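Local structure of chromosome partition protein Smc (Pyrococcus furiosus, 3KTA) at residues B[87-101]-B[117-129]. The protein is probably required for chromosome condensation and partitioning, its two terminal domains joining into an ABC-type ATPase, of which this chain is the C-terminal part. Sequence-based numbering, arbitrary orientation.
Sequences APFYLFDEIDAHLDD and ESQFIVITLRDVM
Arg126 reaches end-on to the backbone of the 87-101 segment: NH1 and NH2 both donate to Leu99 O, which lies in the guanidinium plane, while NH2 also forms a nearly straight salt bridge to Asp101 OD1 at 2.8 Å (173°). Bends at chi2 and chi3 fold the chain back to that loop, its CG passing 3.4 Å from Asp96 OD2. Cutting this side chain back to alanine would probably leave Leu99 O without both donors and Asp101 without its charge partner, freeing the loop to shift. Asp96 OD2 accepts a hydrogen bond from Thr124 OG1 (2.7 Å) on its syn lone pair, and that hydroxyl in turn accepts from Arg126 N in an ST turn. Upstream, backbone hydrogen bonds join parallel strands 89-93 and 119-123, from Gln119 N to Pro88 O through to Glu94 N to Ile123 O. On one face the Tyr90 and Phe120 rings are tilted by just 13° but offset until they hardly overlap, with Phe92 CE2 3.8 Å from Phe120 CD2. On the other, Ile123 CD1 packs 3.5 Å from Asp93 CG, whose OD2 is hydrogen-bonded to Ser40 of the neighbouring chain. Helix 101-114 completes a beta-alpha-beta unit; the C-terminal end of strand 89-93 brings Asp93 near magnesium and, just beyond, Glu94 beside bound bis(adenosine)-5'-pentaphosphate, consistent with the Walker B and D-loop region of an ABC ATPase.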
# COMPACT_ATOMS: atom_id res chain seq x y z
N ALA B 87 7.59 1.08 7.91
CA ALA B 87 7.13 -0.28 7.63
C ALA B 87 8.01 -0.90 6.56
O ALA B 87 8.66 -0.18 5.80
CB ALA B 87 5.68 -0.28 7.19
N PRO B 88 8.04 -2.23 6.47
CA PRO B 88 8.88 -2.86 5.44
C PRO B 88 8.52 -2.36 4.04
O PRO B 88 9.43 -1.98 3.29
CB PRO B 88 8.58 -4.36 5.61
CG PRO B 88 8.30 -4.49 7.10
CD PRO B 88 7.48 -3.22 7.42
N PHE B 89 7.24 -2.30 3.72
CA PHE B 89 6.82 -1.79 2.40
C PHE B 89 5.46 -1.13 2.47
O PHE B 89 4.68 -1.39 3.39
CB PHE B 89 6.81 -2.90 1.34
CG PHE B 89 5.72 -3.90 1.52
CD1 PHE B 89 5.91 -5.00 2.34
CD2 PHE B 89 4.49 -3.74 0.88
CE1 PHE B 89 4.90 -5.93 2.50
CE2 PHE B 89 3.48 -4.67 1.03
CZ PHE B 89 3.68 -5.76 1.86
N TYR B 90 5.19 -0.26 1.50
CA TYR B 90 3.89 0.39 1.34
C TYR B 90 3.42 0.06 -0.06
O TYR B 90 4.23 0.04 -0.99
CB TYR B 90 4.01 1.92 1.51
CG TYR B 90 4.37 2.25 2.94
CD1 TYR B 90 5.68 2.13 3.38
CD2 TYR B 90 3.39 2.62 3.86
CE1 TYR B 90 6.01 2.36 4.70
CE2 TYR B 90 3.71 2.86 5.19
CZ TYR B 90 5.02 2.74 5.60
OH TYR B 90 5.36 2.95 6.91
N LEU B 91 2.13 -0.20 -0.20
CA LEU B 91 1.52 -0.44 -1.50
C LEU B 91 0.43 0.59 -1.66
O LEU B 91 -0.49 0.66 -0.86
CB LEU B 91 0.94 -1.85 -1.57
CG LEU B 91 0.10 -2.16 -2.81
CD1 LEU B 91 0.95 -2.14 -4.07
CD2 LEU B 91 -0.51 -3.53 -2.61
N PHE B 92 0.58 1.44 -2.67
CA PHE B 92 -0.35 2.54 -2.89
C PHE B 92 -0.94 2.37 -4.29
O PHE B 92 -0.21 2.42 -5.27
CB PHE B 92 0.38 3.89 -2.89
CG PHE B 92 0.92 4.33 -1.55
CD1 PHE B 92 0.41 3.86 -0.35
CD2 PHE B 92 1.93 5.29 -1.52
CE1 PHE B 92 0.91 4.32 0.87
CE2 PHE B 92 2.45 5.76 -0.31
CZ PHE B 92 1.94 5.28 0.89
N ASP B 93 -2.25 2.24 -4.39
CA ASP B 93 -2.92 2.08 -5.69
C ASP B 93 -3.72 3.33 -6.10
O ASP B 93 -4.81 3.56 -5.58
CB ASP B 93 -3.84 0.87 -5.62
CG ASP B 93 -4.33 0.40 -6.99
OD1 ASP B 93 -4.20 1.16 -7.98
OD2 ASP B 93 -4.83 -0.74 -7.05
N GLU B 94 -3.17 4.12 -7.02
CA GLU B 94 -3.80 5.34 -7.51
C GLU B 94 -4.26 6.28 -6.39
O GLU B 94 -5.39 6.78 -6.38
CB GLU B 94 -4.90 5.02 -8.54
CG GLU B 94 -4.35 4.29 -9.74
CD GLU B 94 -5.33 4.17 -10.88
OE1 GLU B 94 -5.44 3.06 -11.45
OE2 GLU B 94 -5.99 5.19 -11.24
N ILE B 95 -3.34 6.55 -5.47
CA ILE B 95 -3.61 7.40 -4.31
C ILE B 95 -3.60 8.86 -4.71
O ILE B 95 -3.97 9.71 -3.91
CB ILE B 95 -2.59 7.19 -3.16
CG1 ILE B 95 -1.14 7.38 -3.68
CG2 ILE B 95 -2.79 5.82 -2.51
CD1 ILE B 95 -0.20 7.98 -2.67
N ASP B 96 -3.18 9.13 -5.94
CA ASP B 96 -3.07 10.50 -6.44
C ASP B 96 -4.32 10.98 -7.15
O ASP B 96 -4.36 12.10 -7.66
CB ASP B 96 -1.82 10.68 -7.33
CG ASP B 96 -1.50 9.45 -8.19
OD1 ASP B 96 -2.34 8.56 -8.34
OD2 ASP B 96 -0.39 9.42 -8.75
N ALA B 97 -5.36 10.15 -7.17
CA ALA B 97 -6.63 10.59 -7.73
C ALA B 97 -7.13 11.87 -7.04
O ALA B 97 -6.98 12.04 -5.82
CB ALA B 97 -7.68 9.48 -7.62
N HIS B 98 -7.69 12.78 -7.82
CA HIS B 98 -8.30 13.99 -7.26
C HIS B 98 -7.29 15.03 -6.78
O HIS B 98 -7.67 16.04 -6.19
CB HIS B 98 -9.28 13.64 -6.13
CG HIS B 98 -10.15 12.46 -6.45
ND1 HIS B 98 -10.40 11.45 -5.54
CD2 HIS B 98 -10.80 12.11 -7.59
CE1 HIS B 98 -11.18 10.54 -6.10
NE2 HIS B 98 -11.43 10.92 -7.34
N LEU B 99 -6.00 14.80 -7.04
CA LEU B 99 -4.98 15.78 -6.69
C LEU B 99 -4.39 16.40 -7.94
O LEU B 99 -4.17 15.71 -8.94
CB LEU B 99 -3.85 15.14 -5.88
CG LEU B 99 -4.18 14.61 -4.49
CD1 LEU B 99 -3.00 13.80 -3.95
CD2 LEU B 99 -4.50 15.76 -3.56
N ASP B 100 -4.14 17.71 -7.90
CA ASP B 100 -3.54 18.36 -9.05
C ASP B 100 -2.04 18.06 -9.12
O ASP B 100 -1.47 17.46 -8.20
CB ASP B 100 -3.87 19.87 -9.09
CG ASP B 100 -3.19 20.68 -7.99
OD1 ASP B 100 -2.37 20.15 -7.22
OD2 ASP B 100 -3.47 21.90 -7.92
N ASP B 101 -1.39 18.45 -10.21
CA ASP B 101 0.04 18.13 -10.36
C ASP B 101 0.91 18.68 -9.23
O ASP B 101 1.86 18.03 -8.80
CB ASP B 101 0.57 18.63 -11.70
CG ASP B 101 0.22 17.71 -12.86
OD1 ASP B 101 -0.50 16.70 -12.67
OD2 ASP B 101 0.68 18.02 -13.98
N GLU B 117 14.07 4.50 3.75
CA GLU B 117 13.81 3.68 4.94
C GLU B 117 12.74 2.60 4.75
O GLU B 117 12.68 1.65 5.52
CB GLU B 117 13.42 4.55 6.15
CG GLU B 117 14.41 5.65 6.50
CD GLU B 117 15.77 5.11 6.89
OE1 GLU B 117 15.87 3.92 7.25
OE2 GLU B 117 16.76 5.88 6.83
N SER B 118 11.88 2.77 3.74
CA SER B 118 10.87 1.76 3.42
C SER B 118 10.78 1.57 1.91
O SER B 118 11.11 2.47 1.15
CB SER B 118 9.48 2.20 3.92
OG SER B 118 9.45 2.38 5.32
N GLN B 119 10.28 0.41 1.49
CA GLN B 119 10.00 0.14 0.10
C GLN B 119 8.61 0.70 -0.25
O GLN B 119 7.68 0.60 0.55
CB GLN B 119 10.03 -1.38 -0.13
CG GLN B 119 9.64 -1.84 -1.53
CD GLN B 119 9.79 -3.35 -1.63
OE1 GLN B 119 9.26 -4.09 -0.80
NE2 GLN B 119 10.53 -3.81 -2.63
N PHE B 120 8.49 1.30 -1.43
CA PHE B 120 7.21 1.80 -1.92
C PHE B 120 6.88 1.21 -3.27
O PHE B 120 7.72 1.26 -4.18
CB PHE B 120 7.26 3.34 -2.03
CG PHE B 120 7.23 4.01 -0.70
CD1 PHE B 120 8.40 4.19 0.03
CD2 PHE B 120 6.02 4.43 -0.15
CE1 PHE B 120 8.36 4.80 1.27
CE2 PHE B 120 5.98 5.02 1.09
CZ PHE B 120 7.14 5.20 1.81
N ILE B 121 5.67 0.68 -3.39
CA ILE B 121 5.19 0.18 -4.68
C ILE B 121 3.93 0.97 -4.99
O ILE B 121 2.95 0.92 -4.24
CB ILE B 121 4.84 -1.33 -4.60
CG1 ILE B 121 6.09 -2.14 -4.26
CG2 ILE B 121 4.22 -1.81 -5.92
CD1 ILE B 121 5.77 -3.53 -3.72
N VAL B 122 3.96 1.72 -6.09
CA VAL B 122 2.92 2.70 -6.34
C VAL B 122 2.35 2.51 -7.74
O VAL B 122 3.08 2.60 -8.72
CB VAL B 122 3.50 4.14 -6.24
CG1 VAL B 122 2.43 5.18 -6.54
CG2 VAL B 122 4.12 4.38 -4.86
N ILE B 123 1.05 2.25 -7.82
CA ILE B 123 0.37 2.20 -9.11
C ILE B 123 -0.16 3.58 -9.44
O ILE B 123 -0.80 4.21 -8.59
CB ILE B 123 -0.82 1.24 -9.06
CG1 ILE B 123 -0.34 -0.19 -8.79
CG2 ILE B 123 -1.60 1.33 -10.38
CD1 ILE B 123 -1.44 -1.14 -8.32
N THR B 124 0.13 4.07 -10.64
CA THR B 124 -0.20 5.47 -10.97
C THR B 124 -0.33 5.71 -12.47
O THR B 124 0.30 5.02 -13.27
CB THR B 124 0.85 6.44 -10.39
OG1 THR B 124 0.48 7.80 -10.67
CG2 THR B 124 2.23 6.16 -10.98
N LEU B 125 -1.19 6.67 -12.83
CA LEU B 125 -1.34 7.12 -14.21
C LEU B 125 -0.71 8.51 -14.37
O LEU B 125 -0.80 9.12 -15.45
CB LEU B 125 -2.82 7.19 -14.59
CG LEU B 125 -3.61 5.88 -14.59
CD1 LEU B 125 -4.99 6.10 -15.19
CD2 LEU B 125 -2.84 4.81 -15.33
N ARG B 126 -0.07 9.00 -13.31
CA ARG B 126 0.41 10.38 -13.28
C ARG B 126 1.92 10.50 -13.51
O ARG B 126 2.75 10.03 -12.70
CB ARG B 126 0.05 11.07 -11.96
CG ARG B 126 -1.43 11.00 -11.62
CD ARG B 126 -2.27 11.90 -12.55
NE ARG B 126 -2.01 13.30 -12.26
CZ ARG B 126 -2.59 13.99 -11.28
NH1 ARG B 126 -3.48 13.40 -10.48
NH2 ARG B 126 -2.27 15.26 -11.08
N ASP B 127 2.29 11.18 -14.60
CA ASP B 127 3.69 11.44 -14.88
C ASP B 127 4.46 12.06 -13.72
O ASP B 127 5.59 11.65 -13.45
CB ASP B 127 3.86 12.27 -16.17
CG ASP B 127 3.00 13.53 -16.20
OD1 ASP B 127 2.56 14.05 -15.16
OD2 ASP B 127 2.76 14.02 -17.33
N VAL B 128 3.87 13.03 -13.02
CA VAL B 128 4.58 13.72 -11.95
C VAL B 128 4.76 12.82 -10.72
O VAL B 128 5.58 13.11 -9.87
CB VAL B 128 3.91 15.05 -11.55
CG1 VAL B 128 3.96 16.01 -12.71
CG2 VAL B 128 2.48 14.83 -11.15
N MSE B 129 3.98 11.74 -10.65
CA MSE B 129 4.19 10.74 -9.61
C MSE B 129 5.33 9.78 -9.96
O MSE B 129 6.12 9.44 -9.07
CB MSE B 129 2.91 9.91 -9.35
CG MSE B 129 3.11 8.75 -8.35
SE MSE B 129 3.52 9.33 -6.53
CE MSE B 129 1.69 9.46 -5.90
O HOH W 1 11.82 -0.67 6.32
O HOH W 2 -0.76 6.53 -6.88
O HOH W 3 -3.03 7.45 -10.79
O HOH W 4 0.21 14.36 -13.87
O HOH W 5 0.92 16.19 -15.79